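Local coordinates for protein monomethylamine methyltransferase MtmB1 (Methanosarcina barkeri, PDB 1NTH) that catalyses the transfer of the methyl group of monomethylamine to the corrinoid cofactor of its partner protein MtmC, a step in methanogenesis from methylamine, at residues N97-F102 / S290-L295; I170-Y175 / S207-G212; I301-T306 / K414-A419. All coordinates share one frame; numbering follows the deposited sequence.

Interaction 1 (N97-F102 / S290-L295); sequences NVQKEF and SASWHL
Gln99 and Phe102 meet Ser292 and Trp293 in a buried contact, part polar and part aromatic, where the chain leading into strand 101-104, and the strand's own Phe102, lie against the start of barrel strand 293-300. Ser292 OG gives its proton to Gln99 OE1 over 2.8 Å, with a C=O...donor angle of 146° and the hydroxyl well off the carbonyl plane. The Gln99 side chain leaves the backbone with CG anti to N and then bends at chi2, which brings its amide round to the serine. NE2 makes two weak bonds, one to Glu101 O at 3.4 Å and one to Arg108 O of the second subunit. With an alanine in place of Gln99, the Ser292 hydroxyl would probably lose its acceptor and a gap would open beside it. Two waters join the backbones: one donates to both Gln99 O and Ser292 O, the other accepts from Gln99 N at 2.8 Å and donates to Ala291 O. Beyond them, Phe102 brings CZ to within 3.3 Å of Trp293 CD1. The phenyl and the five-membered indole ring are tilted by just 24° but slid apart, with centroids 5.1 Å from each other, so overlap is slight. Around the contact, Ser292 OG also accepts a hydrogen bond from Ile256 N of the adjacent barrel strand 255-259, and Trp293 NE1 binds Ser227 OG of strand 227-231. Phe102 pairs through its backbone with Val113 of strand 111-114, and the contact with the first residues of strand 293-300 sets this antiparallel pair at the N-terminal end of the barrel.

Interaction 2 (I170-Y175 / S207-G212); sequences IPKSPY and SLSAQG
Lys172 and Gln211 cross at about a right angle, the amide of the glutamine running up to the root of the lysine. Gln211 starts with CG wedged between its backbone N and carbonyl carbon (chi1 67°) and is extended from there, which carries NE2 to 3.5 Å from Lys172 CA. Its two waters lie just beyond: NE2 donates to both, at 3.0 Å to the one that binds Lys172 O and at 2.9 Å to the one that binds Ser173 O. Lys172 CG in turn lies 4.0 Å from Ser209 CB, so the lysine side chain touches the serine through CG alone. Farther out, Pro171 and Leu208 lie side by side and point the same way, with the proline CG 3.9 Å from the leucine CD1. Lys172, with positive phi, is the third residue of a type II turn from Ile170 to Ser173. Ile170 O accepts twice from Ser173, from its backbone N and, at 2.6 Å, from its OG, the latter in the carbonyl plane on a lone pair. Each segment holds a helix N-cap, Ser173 and Ser209; the OG of Ser209 accepts from Gly212 N at 3.0 Å and is also hydrogen-bonded to Glu176 OE1. The carboxylate of Glu176, in helix 174-193, bonds Lys172 N and Leu208 N as well. The two helix starts are thus joined without a direct hydrogen bond between the segments: apolar carbon touches on the outside, while water and one shared carboxylate carry the polar link.

Interaction 3 (I301-T306 / K414-A419); sequences IRWGST and KNYASA
Trp303 and Tyr416 form the aromatic part of this contact, their side chains crossing at about a right angle. The tyrosine ring and the five-membered indole ring have centroids 4.4 Å apart and planes at 44°, an oblique meeting of the two rings. Tyr416 CD1 comes over a face of the indole, 3.3 Å from Trp303 NE1. A CH-pi contact accompanies it: Tyr416 CB sits 3.5 Å from the centroid of the six-membered indole ring and only 12° off its normal, so the methylene rests squarely on the benzo half while CD1 of the phenol ring reaches over the pyrrole half. Trp303 CG lies anti to its carbonyl carbon (chi1 -53°), which swings the indole out toward the 414-419 loop. The remaining apolar touch is at the far corner of the indole, where Trp303 CZ3 is 4.1 Å from Ala417 CB. On the opposite face of the indole lies Arg302, its CD 3.7 Å above the plane and displaced toward the rim, so that the tryptophan is sandwiched between arginine and tyrosine. No hydrogen bond crosses between the segments; within 414-419 a type I turn from Tyr416 to Ala419 is closed by a weak bond from Ala419 N to Tyr416 O. Tyr416 packs further on Met344 of helix 343-359 and on Cys337. Segment 301-306 is the beta-alpha loop that follows strand 293-300, so the contact lies at the C-terminal end of the barrel strands, the side on which TIM-barrel enzymes carry their active sites.

In the fold
Interactions 1 and 3 share one barrel strand, 293-300: interaction 1 holds its N-terminal start and interaction 3 the loop after its C-terminal end, on opposite sides of the chain's centre, with centres about 32 Å apart. Interaction 1 is the most buried and mixes a side-chain hydrogen bond, bridging waters and an aromatic pair, close to the second subunit. Interaction 2, farther out at about 22 Å from the chain centre, joins two helix starts by carbon contacts and water, and the third subunit packs nearby. Interaction 3, partly buried, is aromatic and apolar, joins two loops, and is touched by no other chain.

Interaction 1 (N97-F102 / S290-L295)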
loop_
_atom_site.group_PDB
_atom_site.type_symbol
_atom_site.label_atom_id
_atom_site.label_comp_id
_atom_site.label_asym_id
_atom_site.label_seq_id
_atom_site.Cartn_x
_atom_site.Cartn_y
_atom_site.Cartn_z
ATOM N N ASN A 97 -28.668 -7.559 13.545
ATOM C CA ASN A 97 -27.331 -7.665 12.966
ATOM C C ASN A 97 -26.691 -6.314 12.682
ATOM O O ASN A 97 -26.269 -6.045 11.559
ATOM C CB ASN A 97 -27.388 -8.490 11.676
ATOM C CG ASN A 97 -27.817 -9.925 11.923
ATOM O OD1 ASN A 97 -28.954 -10.315 11.633
ATOM N ND2 ASN A 97 -26.911 -10.716 12.476
ATOM N N VAL A 98 -26.622 -5.461 13.697
ATOM C CA VAL A 98 -26.023 -4.148 13.525
ATOM C C VAL A 98 -24.530 -4.227 13.810
ATOM O O VAL A 98 -24.064 -5.169 14.450
ATOM C CB VAL A 98 -26.664 -3.107 14.473
ATOM C CG1 VAL A 98 -28.137 -2.930 14.123
ATOM C CG2 VAL A 98 -26.511 -3.546 15.922
ATOM N N GLN A 99 -23.784 -3.240 13.324
ATOM C CA GLN A 99 -22.346 -3.203 13.555
ATOM C C GLN A 99 -22.127 -2.988 15.049
ATOM O O GLN A 99 -22.715 -2.089 15.648
ATOM C CB GLN A 99 -21.711 -2.074 12.740
ATOM C CG GLN A 99 -20.199 -1.981 12.878
ATOM C CD GLN A 99 -19.516 -1.628 11.571
ATOM O OE1 GLN A 99 -20.134 -1.062 10.667
ATOM N NE2 GLN A 99 -18.231 -1.953 11.468
ATOM N N LYS A 100 -21.280 -3.824 15.647
ATOM C CA LYS A 100 -21.020 -3.764 17.081
ATOM C C LYS A 100 -20.054 -2.667 17.497
ATOM O O LYS A 100 -20.247 -2.012 18.522
ATOM C CB LYS A 100 -20.478 -5.109 17.567
ATOM C CG LYS A 100 -21.422 -6.280 17.368
ATOM C CD LYS A 100 -22.694 -6.112 18.176
ATOM C CE LYS A 100 -23.566 -7.349 18.069
ATOM N NZ LYS A 100 -24.830 -7.219 18.843
ATOM N N GLU A 101 -19.007 -2.477 16.703
ATOM C CA GLU A 101 -17.999 -1.468 16.997
ATOM C C GLU A 101 -17.188 -1.216 15.737
ATOM O O GLU A 101 -17.305 -1.947 14.753
ATOM C CB GLU A 101 -17.069 -1.968 18.109
ATOM C CG GLU A 101 -16.196 -3.147 17.697
ATOM C CD GLU A 101 -15.311 -3.650 18.828
ATOM O OE1 GLU A 101 -15.789 -4.460 19.652
ATOM O OE2 GLU A 101 -14.138 -3.227 18.901
ATOM N N PHE A 102 -16.376 -0.167 15.759
ATOM C CA PHE A 102 -15.531 0.140 14.615
ATOM C C PHE A 102 -14.449 1.127 15.011
ATOM O O PHE A 102 -14.486 1.703 16.100
ATOM C CB PHE A 102 -16.361 0.680 13.434
ATOM C CG PHE A 102 -17.166 1.912 13.750
ATOM C CD1 PHE A 102 -16.584 3.173 13.708
ATOM C CD2 PHE A 102 -18.512 1.807 14.085
ATOM C CE1 PHE A 102 -17.335 4.317 13.994
ATOM C CE2 PHE A 102 -19.272 2.941 14.372
ATOM C CZ PHE A 102 -18.681 4.197 14.328
ATOM N N SER A 290 -27.867 0.715 5.641
ATOM C CA SER A 290 -26.793 -0.202 6.036
ATOM C C SER A 290 -25.790 0.559 6.903
ATOM O O SER A 290 -24.586 0.308 6.855
ATOM C CB SER A 290 -26.078 -0.761 4.801
ATOM O OG SER A 290 -26.952 -1.554 4.012
ATOM N N ALA A 291 -26.301 1.483 7.708
ATOM C CA ALA A 291 -25.452 2.313 8.557
ATOM C C ALA A 291 -24.599 1.580 9.585
ATOM O O ALA A 291 -25.007 0.559 10.144
ATOM C CB ALA A 291 -26.306 3.356 9.275
ATOM N N SER A 292 -23.403 2.123 9.816
ATOM C CA SER A 292 -22.490 1.601 10.824
ATOM C C SER A 292 -22.944 2.281 12.112
ATOM O O SER A 292 -22.895 1.699 13.190
ATOM C CB SER A 292 -21.046 1.999 10.511
ATOM O OG SER A 292 -20.595 1.380 9.320
ATOM N N TRP A 293 -23.361 3.540 11.986
ATOM C CA TRP A 293 -23.886 4.288 13.120
ATOM C C TRP A 293 -24.858 5.351 12.622
ATOM O O TRP A 293 -24.852 5.708 11.442
ATOM C CB TRP A 293 -22.765 4.910 13.980
ATOM C CG TRP A 293 -21.898 5.978 13.360
ATOM C CD1 TRP A 293 -20.857 5.796 12.492
ATOM C CD2 TRP A 293 -21.904 7.375 13.688
ATOM N NE1 TRP A 293 -20.202 6.988 12.273
ATOM C CE2 TRP A 293 -20.827 7.974 12.994
ATOM C CE3 TRP A 293 -22.712 8.177 14.506
ATOM C CZ2 TRP A 293 -20.536 9.341 13.095
ATOM C CZ3 TRP A 293 -22.423 9.538 14.606
ATOM C CH2 TRP A 293 -21.343 10.104 13.904
ATOM N N HIS A 294 -25.712 5.827 13.521
ATOM C CA HIS A 294 -26.713 6.823 13.163
ATOM C C HIS A 294 -26.545 8.114 13.944
ATOM O O HIS A 294 -26.386 8.097 15.166
ATOM C CB HIS A 294 -28.115 6.265 13.424
ATOM C CG HIS A 294 -29.210 7.263 13.206
ATOM N ND1 HIS A 294 -29.615 7.661 11.950
ATOM C CD2 HIS A 294 -29.964 7.963 14.085
ATOM C CE1 HIS A 294 -30.575 8.564 12.066
ATOM N NE2 HIS A 294 -30.805 8.766 13.351
ATOM N N LEU A 295 -26.595 9.231 13.226
ATOM C CA LEU A 295 -26.462 10.543 13.832
ATOM C C LEU A 295 -27.840 11.195 13.928
ATOM O O LEU A 295 -28.528 11.363 12.922
ATOM C CB LEU A 295 -25.546 11.428 12.992
ATOM C CG LEU A 295 -25.322 12.836 13.550
ATOM C CD1 LEU A 295 -24.482 12.772 14.819
ATOM C CD2 LEU A 295 -24.631 13.674 12.506
HETATM O O HOH W 1 -24.370 0.106 14.918
HETATM O O HOH W 2 -25.241 -1.001 12.404
#

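Interaction 2 (I170-Y175 / S207-G212)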
loop_
_atom_site.group_PDB
_atom_site.type_symbol
_atom_site.label_atom_id
_atom_site.label_comp_id
_atom_site.label_asym_id
_atom_site.label_seq_id
_atom_site.Cartn_x
_atom_site.Cartn_y
_atom_site.Cartn_z
ATOM N N ILE A 170 -20.998 24.999 -6.823
ATOM C CA ILE A 170 -22.358 24.782 -7.304
ATOM C C ILE A 170 -22.646 23.304 -7.557
ATOM O O ILE A 170 -21.876 22.623 -8.227
ATOM C CB ILE A 170 -22.605 25.575 -8.612
ATOM C CG1 ILE A 170 -22.369 27.069 -8.373
ATOM C CG2 ILE A 170 -24.029 25.326 -9.108
ATOM C CD1 ILE A 170 -23.295 27.685 -7.346
ATOM N N PRO A 171 -23.767 22.791 -7.020
ATOM C CA PRO A 171 -24.118 21.382 -7.217
ATOM C C PRO A 171 -24.144 20.999 -8.696
ATOM O O PRO A 171 -24.657 21.743 -9.534
ATOM C CB PRO A 171 -25.492 21.277 -6.563
ATOM C CG PRO A 171 -25.394 22.269 -5.446
ATOM C CD PRO A 171 -24.733 23.448 -6.122
ATOM N N LYS A 172 -23.574 19.835 -8.993
ATOM C CA LYS A 172 -23.489 19.292 -10.345
ATOM C C LYS A 172 -22.545 20.048 -11.280
ATOM O O LYS A 172 -22.613 19.903 -12.501
ATOM C CB LYS A 172 -24.888 19.154 -10.956
ATOM C CG LYS A 172 -25.729 18.120 -10.214
ATOM C CD LYS A 172 -27.052 17.825 -10.893
ATOM C CE LYS A 172 -27.840 16.806 -10.078
ATOM N NZ LYS A 172 -29.152 16.466 -10.699
ATOM N N SER A 173 -21.658 20.849 -10.699
ATOM C CA SER A 173 -20.652 21.572 -11.469
ATOM C C SER A 173 -19.335 20.881 -11.112
ATOM O O SER A 173 -19.261 20.165 -10.106
ATOM C CB SER A 173 -20.574 23.039 -11.042
ATOM O OG SER A 173 -19.886 23.173 -9.807
ATOM N N PRO A 174 -18.289 21.069 -11.930
ATOM C CA PRO A 174 -17.010 20.425 -11.608
ATOM C C PRO A 174 -16.440 20.955 -10.294
ATOM O O PRO A 174 -15.651 20.278 -9.632
ATOM C CB PRO A 174 -16.136 20.759 -12.816
ATOM C CG PRO A 174 -16.728 22.063 -13.323
ATOM C CD PRO A 174 -18.208 21.790 -13.212
ATOM N N TYR A 175 -16.844 22.164 -9.914
ATOM C CA TYR A 175 -16.370 22.746 -8.664
ATOM C C TYR A 175 -16.869 21.959 -7.457
ATOM O O TYR A 175 -16.212 21.929 -6.415
ATOM C CB TYR A 175 -16.810 24.206 -8.539
ATOM C CG TYR A 175 -16.115 25.128 -9.508
ATOM C CD1 TYR A 175 -16.791 25.649 -10.613
ATOM C CD2 TYR A 175 -14.778 25.485 -9.324
ATOM C CE1 TYR A 175 -16.156 26.506 -11.503
ATOM C CE2 TYR A 175 -14.133 26.344 -10.213
ATOM C CZ TYR A 175 -14.830 26.849 -11.297
ATOM O OH TYR A 175 -14.205 27.709 -12.170
ATOM N N SER A 207 -20.315 18.969 -0.775
ATOM C CA SER A 207 -21.086 18.420 -1.885
ATOM C C SER A 207 -22.523 18.145 -1.462
ATOM O O SER A 207 -22.776 17.732 -0.329
ATOM C CB SER A 207 -20.438 17.126 -2.387
ATOM O OG SER A 207 -20.107 16.278 -1.300
ATOM N N LEU A 208 -23.462 18.369 -2.379
ATOM C CA LEU A 208 -24.877 18.145 -2.094
ATOM C C LEU A 208 -25.506 17.098 -3.011
ATOM O O LEU A 208 -26.467 16.427 -2.628
ATOM C CB LEU A 208 -25.654 19.462 -2.216
ATOM C CG LEU A 208 -25.213 20.612 -1.306
ATOM C CD1 LEU A 208 -26.078 21.835 -1.582
ATOM C CD2 LEU A 208 -25.322 20.195 0.153
ATOM N N SER A 209 -24.967 16.954 -4.219
ATOM C CA SER A 209 -25.501 15.987 -5.173
ATOM C C SER A 209 -24.877 14.617 -4.970
ATOM O O SER A 209 -23.856 14.480 -4.295
ATOM C CB SER A 209 -25.224 16.441 -6.605
ATOM O OG SER A 209 -23.844 16.320 -6.912
ATOM N N ALA A 210 -25.493 13.602 -5.566
ATOM C CA ALA A 210 -24.977 12.246 -5.461
ATOM C C ALA A 210 -23.595 12.174 -6.105
ATOM O O ALA A 210 -22.669 11.600 -5.530
ATOM C CB ALA A 210 -25.924 11.265 -6.146
ATOM N N GLN A 211 -23.448 12.763 -7.288
ATOM C CA GLN A 211 -22.157 12.713 -7.965
ATOM C C GLN A 211 -21.080 13.409 -7.145
ATOM O O GLN A 211 -19.935 12.957 -7.111
ATOM C CB GLN A 211 -22.249 13.316 -9.374
ATOM C CG GLN A 211 -22.523 14.807 -9.441
ATOM C CD GLN A 211 -23.016 15.211 -10.817
ATOM O OE1 GLN A 211 -24.008 14.669 -11.305
ATOM N NE2 GLN A 211 -22.329 16.156 -11.448
ATOM N N GLY A 212 -21.447 14.494 -6.468
ATOM C CA GLY A 212 -20.477 15.199 -5.650
ATOM C C GLY A 212 -20.039 14.365 -4.458
ATOM O O GLY A 212 -18.844 14.251 -4.172
HETATM O O HOH W 3 -23.361 17.185 -14.015
HETATM O O HOH W 4 -20.746 17.670 -9.553
#

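Interaction 3 (I301-T306 / K414-A419)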
loop_
_atom_site.group_PDB
_atom_site.type_symbol
_atom_site.label_atom_id
_atom_site.label_comp_id
_atom_site.label_asym_id
_atom_site.label_seq_id
_atom_site.Cartn_x
_atom_site.Cartn_y
_atom_site.Cartn_z
ATOM N N ILE A 301 -38.692 23.475 15.547
ATOM C CA ILE A 301 -39.243 24.084 14.342
ATOM C C ILE A 301 -39.104 25.605 14.298
ATOM O O ILE A 301 -38.907 26.182 13.228
ATOM C CB ILE A 301 -40.733 23.710 14.153
ATOM C CG1 ILE A 301 -41.206 24.169 12.771
ATOM C CG2 ILE A 301 -41.580 24.345 15.251
ATOM C CD1 ILE A 301 -42.563 23.634 12.377
ATOM N N ARG A 302 -39.190 26.255 15.454
ATOM C CA ARG A 302 -39.080 27.710 15.492
ATOM C C ARG A 302 -37.665 28.231 15.713
ATOM O O ARG A 302 -37.185 29.081 14.966
ATOM C CB ARG A 302 -39.982 28.282 16.588
ATOM C CG ARG A 302 -39.935 29.802 16.673
ATOM C CD ARG A 302 -40.745 30.332 17.845
ATOM N NE ARG A 302 -40.738 31.792 17.883
ATOM C CZ ARG A 302 -41.335 32.523 18.821
ATOM N NH1 ARG A 302 -41.992 31.932 19.810
ATOM N NH2 ARG A 302 -41.274 33.847 18.769
ATOM N N TRP A 303 -36.999 27.714 16.739
ATOM C CA TRP A 303 -35.662 28.170 17.084
ATOM C C TRP A 303 -34.532 27.595 16.234
ATOM O O TRP A 303 -33.455 28.185 16.154
ATOM C CB TRP A 303 -35.407 27.887 18.564
ATOM C CG TRP A 303 -36.482 28.450 19.455
ATOM C CD1 TRP A 303 -37.230 27.765 20.369
ATOM C CD2 TRP A 303 -36.918 29.815 19.522
ATOM N NE1 TRP A 303 -38.104 28.618 21.002
ATOM C CE2 TRP A 303 -37.933 29.883 20.503
ATOM C CE3 TRP A 303 -36.547 30.988 18.850
ATOM C CZ2 TRP A 303 -38.585 31.078 20.829
ATOM C CZ3 TRP A 303 -37.196 32.181 19.174
ATOM C CH2 TRP A 303 -38.203 32.213 20.157
ATOM N N GLY A 304 -34.776 26.451 15.603
ATOM C CA GLY A 304 -33.756 25.841 14.767
ATOM C C GLY A 304 -32.542 25.358 15.543
ATOM O O GLY A 304 -31.449 25.241 14.986
ATOM N N SER A 305 -32.736 25.078 16.828
ATOM C CA SER A 305 -31.659 24.601 17.691
ATOM C C SER A 305 -31.924 23.180 18.175
ATOM O O SER A 305 -33.070 22.735 18.246
ATOM C CB SER A 305 -31.499 25.520 18.904
ATOM O OG SER A 305 -30.581 24.971 19.837
ATOM N N THR A 306 -30.851 22.475 18.520
ATOM C CA THR A 306 -30.947 21.104 19.001
ATOM C C THR A 306 -30.890 21.030 20.528
ATOM O O THR A 306 -30.998 19.948 21.101
ATOM C CB THR A 306 -29.787 20.252 18.456
ATOM O OG1 THR A 306 -28.550 20.901 18.768
ATOM C CG2 THR A 306 -29.907 20.072 16.949
ATOM N N LYS A 414 -35.194 31.269 27.883
ATOM C CA LYS A 414 -36.056 32.438 27.761
ATOM C C LYS A 414 -35.381 33.507 26.907
ATOM O O LYS A 414 -35.912 34.605 26.735
ATOM C CB LYS A 414 -36.378 32.991 29.153
ATOM C CG LYS A 414 -37.154 32.039 30.044
ATOM C CD LYS A 414 -38.549 31.782 29.504
ATOM C CE LYS A 414 -39.333 30.866 30.426
ATOM N NZ LYS A 414 -40.702 30.603 29.906
ATOM N N ASN A 415 -34.222 33.167 26.349
ATOM C CA ASN A 415 -33.457 34.110 25.540
ATOM C C ASN A 415 -33.194 33.662 24.103
ATOM O O ASN A 415 -32.293 34.187 23.451
ATOM C CB ASN A 415 -32.119 34.386 26.227
ATOM C CG ASN A 415 -32.286 34.832 27.665
ATOM O OD1 ASN A 415 -31.377 34.682 28.482
ATOM N ND2 ASN A 415 -33.447 35.394 27.982
ATOM N N TYR A 416 -33.973 32.708 23.604
ATOM C CA TYR A 416 -33.776 32.220 22.240
ATOM C C TYR A 416 -33.875 33.337 21.204
ATOM O O TYR A 416 -33.038 33.437 20.307
ATOM C CB TYR A 416 -34.794 31.124 21.917
ATOM C CG TYR A 416 -34.593 29.849 22.708
ATOM C CD1 TYR A 416 -35.685 29.142 23.208
ATOM C CD2 TYR A 416 -33.313 29.350 22.962
ATOM C CE1 TYR A 416 -35.513 27.971 23.946
ATOM C CE2 TYR A 416 -33.129 28.179 23.699
ATOM C CZ TYR A 416 -34.233 27.498 24.188
ATOM O OH TYR A 416 -34.065 26.352 24.930
ATOM N N ALA A 417 -34.895 34.179 21.335
ATOM C CA ALA A 417 -35.100 35.277 20.398
ATOM C C ALA A 417 -33.992 36.323 20.460
ATOM O O ALA A 417 -33.746 37.028 19.481
ATOM C CB ALA A 417 -36.452 35.937 20.660
ATOM N N SER A 418 -33.322 36.422 21.602
ATOM C CA SER A 418 -32.256 37.402 21.765
ATOM C C SER A 418 -30.873 36.772 21.921
ATOM O O SER A 418 -29.967 37.383 22.482
ATOM C CB SER A 418 -32.549 38.299 22.970
ATOM O OG SER A 418 -32.622 37.545 24.169
ATOM N N ALA A 419 -30.713 35.551 21.422
ATOM C CA ALA A 419 -29.429 34.865 21.516
ATOM C C ALA A 419 -28.341 35.725 20.878
ATOM O O ALA A 419 -28.499 36.205 19.758
ATOM C CB ALA A 419 -29.506 33.513 20.815
#